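Side-chain contacts in leucine--tRNA ligase (Agrobacterium radiobacter, PDB 5AH5), which probably joins L-leucine to its cognate tRNA at the expense of ATP, as a class I aminoacyl-tRNA synthetase: residues D488-S493 with I527-L532; D521-G526 with T531-Y536. One frame throughout, in Å; residues are numbered along the deposited sequence.

Contact 1 of 2, residues D488-S493 with I527-L532. With LSS (5'-O-(L-leucylsulfamoyl)adenosine), chain I.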
loop_
_atom_site.group_PDB
_atom_site.type_symbol
_atom_site.label_atom_id
_atom_site.label_comp_id
_atom_site.label_asym_id
_atom_site.label_seq_id
_atom_site.Cartn_x
_atom_site.Cartn_y
_atom_site.Cartn_z
ATOM N N ASP B 488 1.330 -5.320 18.968
ATOM C CA ASP B 488 1.736 -4.231 18.035
ATOM C C ASP B 488 0.618 -3.760 17.067
ATOM O O ASP B 488 -0.193 -4.568 16.651
ATOM C CB ASP B 488 2.926 -4.657 17.237
ATOM C CG ASP B 488 3.592 -3.449 16.529
ATOM O OD1 ASP B 488 4.242 -2.573 17.221
ATOM O OD2 ASP B 488 3.425 -3.399 15.271
ATOM N N THR B 489 0.570 -2.451 16.811
ATOM C CA THR B 489 -0.349 -1.814 15.844
ATOM C C THR B 489 -0.432 -2.525 14.463
ATOM O O THR B 489 -1.499 -2.591 13.874
ATOM C CB THR B 489 -0.032 -0.329 15.638
ATOM O OG1 THR B 489 -0.973 0.238 14.733
ATOM C CG2 THR B 489 1.381 -0.058 15.110
ATOM N N PHE B 490 0.654 -3.149 14.014
ATOM C CA PHE B 490 0.612 -3.854 12.745
ATOM C C PHE B 490 -0.129 -5.185 12.766
ATOM O O PHE B 490 -0.506 -5.715 11.690
ATOM C CB PHE B 490 2.000 -3.971 12.116
ATOM C CG PHE B 490 2.544 -2.645 11.686
ATOM C CD1 PHE B 490 2.092 -2.055 10.488
ATOM C CD2 PHE B 490 3.507 -1.985 12.435
ATOM C CE1 PHE B 490 2.636 -0.870 10.052
ATOM C CE2 PHE B 490 4.010 -0.759 12.034
ATOM C CZ PHE B 490 3.557 -0.192 10.834
ATOM N N VAL B 491 -0.451 -5.671 13.961
ATOM C CA VAL B 491 -1.389 -6.800 14.072
ATOM C C VAL B 491 -2.753 -6.272 13.720
ATOM O O VAL B 491 -3.386 -6.855 12.889
ATOM C CB VAL B 491 -1.402 -7.512 15.487
ATOM C CG1 VAL B 491 -2.386 -8.693 15.509
ATOM C CG2 VAL B 491 -0.017 -8.066 15.780
ATOM N N ASP B 492 -3.183 -5.141 14.293
ATOM C CA ASP B 492 -4.499 -4.608 14.018
ATOM C C ASP B 492 -4.693 -4.427 12.476
ATOM O O ASP B 492 -5.698 -4.811 11.889
ATOM C CB ASP B 492 -4.700 -3.241 14.627
ATOM C CG ASP B 492 -4.415 -3.159 16.182
ATOM O OD1 ASP B 492 -3.861 -4.082 16.824
ATOM O OD2 ASP B 492 -4.711 -2.080 16.701
ATOM N N SER B 493 -3.725 -3.780 11.866
ATOM C CA SER B 493 -3.841 -3.359 10.513
ATOM C C SER B 493 -3.518 -4.480 9.533
ATOM O O SER B 493 -3.609 -4.247 8.370
ATOM C CB SER B 493 -2.959 -2.104 10.298
ATOM O OG SER B 493 -1.596 -2.333 10.571
ATOM N N ILE B 527 4.203 3.982 -0.243
ATOM C CA ILE B 527 5.222 2.994 -0.444
ATOM C C ILE B 527 6.034 2.791 0.809
ATOM O O ILE B 527 6.689 1.748 0.965
ATOM C CB ILE B 527 6.173 3.411 -1.632
ATOM C CG1 ILE B 527 7.033 2.225 -2.055
ATOM C CG2 ILE B 527 7.074 4.598 -1.265
ATOM C CD1 ILE B 527 7.502 2.299 -3.494
ATOM N N GLU B 528 6.035 3.763 1.707
ATOM C CA GLU B 528 6.633 3.491 3.041
ATOM C C GLU B 528 6.192 2.165 3.748
ATOM O O GLU B 528 6.963 1.605 4.526
ATOM C CB GLU B 528 6.493 4.688 3.987
ATOM C CG GLU B 528 5.103 4.902 4.518
ATOM C CD GLU B 528 4.201 5.658 3.565
ATOM O OE1 GLU B 528 4.618 5.864 2.361
ATOM O OE2 GLU B 528 3.086 6.050 4.039
ATOM N N HIS B 529 5.015 1.633 3.415
ATOM C CA HIS B 529 4.541 0.362 3.993
ATOM C C HIS B 529 4.979 -0.909 3.300
ATOM O O HIS B 529 4.554 -2.005 3.665
ATOM C CB HIS B 529 3.039 0.395 4.197
ATOM C CG HIS B 529 2.636 1.220 5.364
ATOM N ND1 HIS B 529 2.964 0.869 6.672
ATOM C CD2 HIS B 529 2.033 2.427 5.430
ATOM C CE1 HIS B 529 2.527 1.809 7.486
ATOM N NE2 HIS B 529 1.983 2.774 6.765
ATOM N N ALA B 530 5.875 -0.781 2.325
ATOM C CA ALA B 530 6.302 -1.915 1.525
ATOM C C ALA B 530 6.803 -3.091 2.328
ATOM O O ALA B 530 6.533 -4.260 1.990
ATOM C CB ALA B 530 7.366 -1.461 0.527
ATOM N N THR B 531 7.572 -2.834 3.380
ATOM C CA THR B 531 7.982 -3.960 4.216
ATOM C C THR B 531 7.504 -3.757 5.661
ATOM O O THR B 531 8.138 -4.286 6.563
ATOM C CB THR B 531 9.487 -4.216 4.199
ATOM O OG1 THR B 531 10.138 -3.069 4.704
ATOM C CG2 THR B 531 9.968 -4.538 2.789
ATOM N N LEU B 532 6.389 -3.025 5.845
ATOM C CA LEU B 532 5.571 -3.082 7.073
ATOM C C LEU B 532 4.204 -3.670 6.732
ATOM O O LEU B 532 4.113 -4.843 6.565
ATOM C CB LEU B 532 5.474 -1.708 7.757
ATOM C CG LEU B 532 6.802 -1.254 8.407
ATOM C CD1 LEU B 532 6.993 0.237 8.410
ATOM C CD2 LEU B 532 6.938 -1.777 9.813
HETATM C C1 LSS I . -0.704 4.850 8.236
HETATM N N1 LSS I . 1.638 12.635 1.183
HETATM O O1 LSS I . 0.304 4.894 7.566
HETATM S S1 LSS I . -0.946 7.303 8.231
HETATM C C2 LSS I . 1.006 11.594 0.645
HETATM N N2 LSS I . -1.371 5.924 8.617
HETATM O O2 LSS I . 1.023 7.163 2.826
HETATM N N3 LSS I . 0.431 10.620 1.384
HETATM O O3 LSS I . -1.330 5.732 2.680
HETATM C C4 LSS I . 0.494 10.714 2.734
HETATM N N4 LSS I . -2.240 3.619 9.775
HETATM O O4 LSS I . -1.916 8.610 4.183
HETATM C C5 LSS I . 1.215 11.730 3.348
HETATM O O5 LSS I . -1.044 7.416 6.641
HETATM C C6 LSS I . 1.815 12.690 2.551
HETATM N N6 LSS I . 2.469 13.720 3.149
HETATM C C7 LSS I . -2.091 1.195 7.826
HETATM N N7 LSS I . 1.148 11.533 4.690
HETATM C C8 LSS I . 0.447 10.387 4.912
HETATM C C9 LSS I . -1.671 2.639 7.537
HETATM N N9 LSS I . 0.029 9.915 3.707
HETATM C CA LSS I . -1.206 3.517 8.712
HETATM C C10 LSS I . -0.846 0.386 8.223
HETATM C C11 LSS I . -2.849 0.646 6.566
HETATM O O1A LSS I . 0.420 7.759 8.526
HETATM C C21 LSS I . -0.711 8.698 3.441
HETATM C C22 LSS I . 0.066 7.479 3.797
HETATM C C23 LSS I . -1.022 6.410 3.930
HETATM C C24 LSS I . -2.176 7.245 4.445
HETATM C C25 LSS I . -2.285 7.221 5.971
HETATM O O2A LSS I . -1.884 8.309 8.678
#
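Phe-490 presents one face of its ring to Leu-532 and an edge to His-529, and much of this small buried contact rests on how the two partners use different parts of that ring. It joins the short helix 489-492 to the loop between strand 520-524 and helix 533-546, at the leucyl end of the ligand pocket in the class I catalytic domain. Leu-532 takes the face: its CD2 methyl stands 4.2 Å from the centroid of the Phe-490 ring, 27° off the normal, a CH-pi contact. CB of Leu-532 lies on the same side of the ring, 3.7 Å from CE1 of Phe-490. His-529 comes instead to the edge, where its CE1 lies 3.7 Å from CE1 of Phe-490, close to the plane of the phenyl ring. The two rings thus meet rim to rim with their planes at 62°, and neither stacks on the other. Phe-490 reaches this place because CG lies anti to its own carbonyl carbon (chi1 -67°). Asp-488, the N-cap residue of helix 489-492, accepts a capping bond from Phe-490 N, which meets OD2 from above the carboxylate plane. Trp-175 and Tyr-41 pack against Phe-490 as well.

The neighbouring ring nitrogen of His-529 turns to the ligand, 5'-O-(L-leucylsulfamoyl)adenosine. NE2 of His-529 donates to the leucyl carbonyl oxygen O1 at 2.8 Å, and the leucyl methyl C10 lies over one face of the imidazole. One residue further back, Glu-528 OE2 accepts from the ribose hydroxyl O2 at 2.6 Å, on a side chain bent at chi2. Across the pocket, Ser-493 OG approaches C10 at 3.7 Å. The imidazole combines an apolar edge against Phe-490 with an N-H for the leucyl carbonyl, so this pocket wall joins apolar packing to ligand recognition.

Contact 2 of 2, residues D521-G526 with T531-Y536; sequences DVYIGG and TLHLIY. With LSS (5'-O-(L-leucylsulfamoyl)adenosine), chain I.
Tyr-523 OH and His-533 NE2 share the shortest polar bond of this contact, 2.6 Å long, and either atom could be the donor. The phenol oxygen has a second partner in the hydroxyl of Tyr-496, so two side chains grip a buried oxygen. The side chains of Tyr-523 and His-533 approach from opposite directions and their rings meet rim to rim, planes at 66°. In both, CG is trans to the backbone N (chi1 -163° in Tyr-523, 158° in His-533), which sends the phenol across from the strand to meet the imidazole reaching out of the first turn of the helix.

Strand 520-524 and helix 533-546 open a beta-alpha-beta unit completed by strand 556-560, within the parallel sheet of the class I catalytic domain, a Rossmann-like fold. Beside the polar bond, Leu-534 lays CD2 against the rim of the Tyr-523 ring, 4.1 Å from CE2, while Phe-556 stacks on that ring.

The leucyl side chain of the bound analogue rests here too: its C11 methyl lies over one face of the His-533 ring, and C10 comes within 3.5 Å of His-533 CB. Past the strand end, Gly-526 N donates to the ribose hydroxyl O3 at 3.1 Å, and Gly-525 CA passes 3.2 Å from that same oxygen.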
loop_
_atom_site.group_PDB
_atom_site.type_symbol
_atom_site.label_atom_id
_atom_site.label_comp_id
_atom_site.label_asym_id
_atom_site.label_seq_id
_atom_site.Cartn_x
_atom_site.Cartn_y
_atom_site.Cartn_z
ATOM N N ASP B 521 -10.243 -4.721 -4.845
ATOM C CA ASP B 521 -9.851 -4.459 -6.241
ATOM C C ASP B 521 -8.739 -3.424 -6.298
ATOM O O ASP B 521 -7.819 -3.554 -7.074
ATOM C CB ASP B 521 -11.058 -3.962 -7.011
ATOM C CG ASP B 521 -12.176 -5.009 -7.031
ATOM O OD1 ASP B 521 -12.091 -5.947 -7.854
ATOM O OD2 ASP B 521 -13.076 -4.937 -6.164
ATOM N N VAL B 522 -8.891 -2.353 -5.551
ATOM C CA VAL B 522 -7.949 -1.247 -5.581
ATOM C C VAL B 522 -7.598 -0.903 -4.121
ATOM O O VAL B 522 -8.485 -0.764 -3.305
ATOM C CB VAL B 522 -8.571 -0.073 -6.321
ATOM C CG1 VAL B 522 -7.756 1.166 -6.179
ATOM C CG2 VAL B 522 -8.780 -0.418 -7.847
ATOM N N TYR B 523 -6.302 -0.828 -3.832
ATOM C CA TYR B 523 -5.752 -0.346 -2.568
ATOM C C TYR B 523 -4.763 0.790 -2.808
ATOM O O TYR B 523 -3.809 0.625 -3.547
ATOM C CB TYR B 523 -5.016 -1.461 -1.887
ATOM C CG TYR B 523 -4.742 -1.239 -0.400
ATOM C CD1 TYR B 523 -5.649 -0.573 0.432
ATOM C CD2 TYR B 523 -3.656 -1.818 0.198
ATOM C CE1 TYR B 523 -5.446 -0.470 1.843
ATOM C CE2 TYR B 523 -3.422 -1.679 1.587
ATOM C CZ TYR B 523 -4.346 -1.005 2.400
ATOM O OH TYR B 523 -4.149 -0.908 3.798
ATOM N N ILE B 524 -5.015 1.922 -2.204
ATOM C CA ILE B 524 -4.241 3.141 -2.406
ATOM C C ILE B 524 -3.513 3.520 -1.125
ATOM O O ILE B 524 -4.171 3.857 -0.153
ATOM C CB ILE B 524 -5.170 4.310 -2.739
ATOM C CG1 ILE B 524 -6.233 3.877 -3.823
ATOM C CG2 ILE B 524 -4.361 5.491 -3.251
ATOM C CD1 ILE B 524 -7.378 4.842 -3.988
ATOM N N GLY B 525 -2.186 3.506 -1.136
ATOM C CA GLY B 525 -1.418 4.057 -0.034
ATOM C C GLY B 525 0.078 4.097 -0.264
ATOM O O GLY B 525 0.572 3.641 -1.280
ATOM N N GLY B 526 0.789 4.628 0.706
ATOM C CA GLY B 526 2.190 4.981 0.547
ATOM C C GLY B 526 3.121 3.791 0.502
ATOM O O GLY B 526 2.879 2.743 1.104
ATOM N N THR B 531 7.572 -2.834 3.380
ATOM C CA THR B 531 7.982 -3.960 4.216
ATOM C C THR B 531 7.504 -3.757 5.661
ATOM O O THR B 531 8.138 -4.286 6.563
ATOM C CB THR B 531 9.487 -4.216 4.199
ATOM O OG1 THR B 531 10.138 -3.069 4.704
ATOM C CG2 THR B 531 9.968 -4.538 2.789
ATOM N N LEU B 532 6.389 -3.025 5.845
ATOM C CA LEU B 532 5.571 -3.082 7.073
ATOM C C LEU B 532 4.204 -3.670 6.732
ATOM O O LEU B 532 4.113 -4.843 6.565
ATOM C CB LEU B 532 5.474 -1.708 7.757
ATOM C CG LEU B 532 6.802 -1.254 8.407
ATOM C CD1 LEU B 532 6.993 0.237 8.410
ATOM C CD2 LEU B 532 6.938 -1.777 9.813
ATOM N N HIS B 533 3.154 -2.867 6.616
ATOM C CA HIS B 533 1.796 -3.367 6.489
ATOM C C HIS B 533 1.589 -4.246 5.232
ATOM O O HIS B 533 0.873 -5.257 5.297
ATOM C CB HIS B 533 0.816 -2.207 6.569
ATOM C CG HIS B 533 -0.533 -2.471 5.944
ATOM N ND1 HIS B 533 -1.484 -3.272 6.532
ATOM C CD2 HIS B 533 -1.125 -1.949 4.832
ATOM C CE1 HIS B 533 -2.581 -3.283 5.783
ATOM N NE2 HIS B 533 -2.382 -2.508 4.731
ATOM N N LEU B 534 2.275 -3.932 4.117
ATOM C CA LEU B 534 2.109 -4.693 2.875
ATOM C C LEU B 534 2.768 -6.052 2.973
ATOM O O LEU B 534 2.394 -6.942 2.251
ATOM C CB LEU B 534 2.663 -3.881 1.649
ATOM C CG LEU B 534 1.904 -2.573 1.334
ATOM C CD1 LEU B 534 2.583 -1.648 0.331
ATOM C CD2 LEU B 534 0.463 -2.899 0.899
ATOM N N ILE B 535 3.766 -6.256 3.839
ATOM C CA ILE B 535 4.205 -7.642 4.095
ATOM C C ILE B 535 3.226 -8.328 5.025
ATOM O O ILE B 535 2.785 -9.414 4.754
ATOM C CB ILE B 535 5.555 -7.712 4.803
ATOM C CG1 ILE B 535 6.660 -7.357 3.833
ATOM C CG2 ILE B 535 5.812 -9.134 5.346
ATOM C CD1 ILE B 535 7.032 -8.474 2.883
ATOM N N TYR B 536 2.972 -7.720 6.189
ATOM C CA TYR B 536 2.150 -8.409 7.212
ATOM C C TYR B 536 0.727 -8.807 6.726
ATOM O O TYR B 536 0.263 -9.891 6.995
ATOM C CB TYR B 536 2.021 -7.512 8.427
ATOM C CG TYR B 536 3.307 -7.186 9.176
ATOM C CD1 TYR B 536 4.230 -8.165 9.511
ATOM C CD2 TYR B 536 3.573 -5.905 9.544
ATOM C CE1 TYR B 536 5.420 -7.844 10.192
ATOM C CE2 TYR B 536 4.711 -5.569 10.277
ATOM C CZ TYR B 536 5.628 -6.531 10.591
ATOM O OH TYR B 536 6.727 -6.119 11.273
HETATM C C1 LSS I . -0.704 4.850 8.236
HETATM N N1 LSS I . 1.638 12.635 1.183
HETATM O O1 LSS I . 0.304 4.894 7.566
HETATM S S1 LSS I . -0.946 7.303 8.231
HETATM C C2 LSS I . 1.006 11.594 0.645
HETATM N N2 LSS I . -1.371 5.924 8.617
HETATM O O2 LSS I . 1.023 7.163 2.826
HETATM N N3 LSS I . 0.431 10.620 1.384
HETATM O O3 LSS I . -1.330 5.732 2.680
HETATM C C4 LSS I . 0.494 10.714 2.734
HETATM N N4 LSS I . -2.240 3.619 9.775
HETATM O O4 LSS I . -1.916 8.610 4.183
HETATM C C5 LSS I . 1.215 11.730 3.348
HETATM O O5 LSS I . -1.044 7.416 6.641
HETATM C C6 LSS I . 1.815 12.690 2.551
HETATM N N6 LSS I . 2.469 13.720 3.149
HETATM C C7 LSS I . -2.091 1.195 7.826
HETATM N N7 LSS I . 1.148 11.533 4.690
HETATM C C8 LSS I . 0.447 10.387 4.912
HETATM C C9 LSS I . -1.671 2.639 7.537
HETATM N N9 LSS I . 0.029 9.915 3.707
HETATM C CA LSS I . -1.206 3.517 8.712
HETATM C C10 LSS I . -0.846 0.386 8.223
HETATM C C11 LSS I . -2.849 0.646 6.566
HETATM O O1A LSS I . 0.420 7.759 8.526
HETATM C C21 LSS I . -0.711 8.698 3.441
HETATM C C22 LSS I . 0.066 7.479 3.797
HETATM C C23 LSS I . -1.022 6.410 3.930
HETATM C C24 LSS I . -2.176 7.245 4.445
HETATM C C25 LSS I . -2.285 7.221 5.971
HETATM O O2A LSS I . -1.884 8.309 8.678
#

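Followed from the N terminus, the chain first runs through helix 489-492, then strand 520-524; contact 1 ends in the loop before helix 533-546, contact 2 in its first turn. Contact 1 closes the long loop, with 33 residues between its segments; contact 2 closes a short one, with four. The two cross rather than nest, since 521-526 lies inside the span of contact 1 while 531-536 runs past its end, and Thr-531 and Leu-532 belong to both. A probable hydrogen bond from Leu-534 N to His-529 O, 3.0 Å, joins them directly. Together they tie helix 489-492 to the parallel sheet and its following helix, around the leucyl and ribose parts of one ligand.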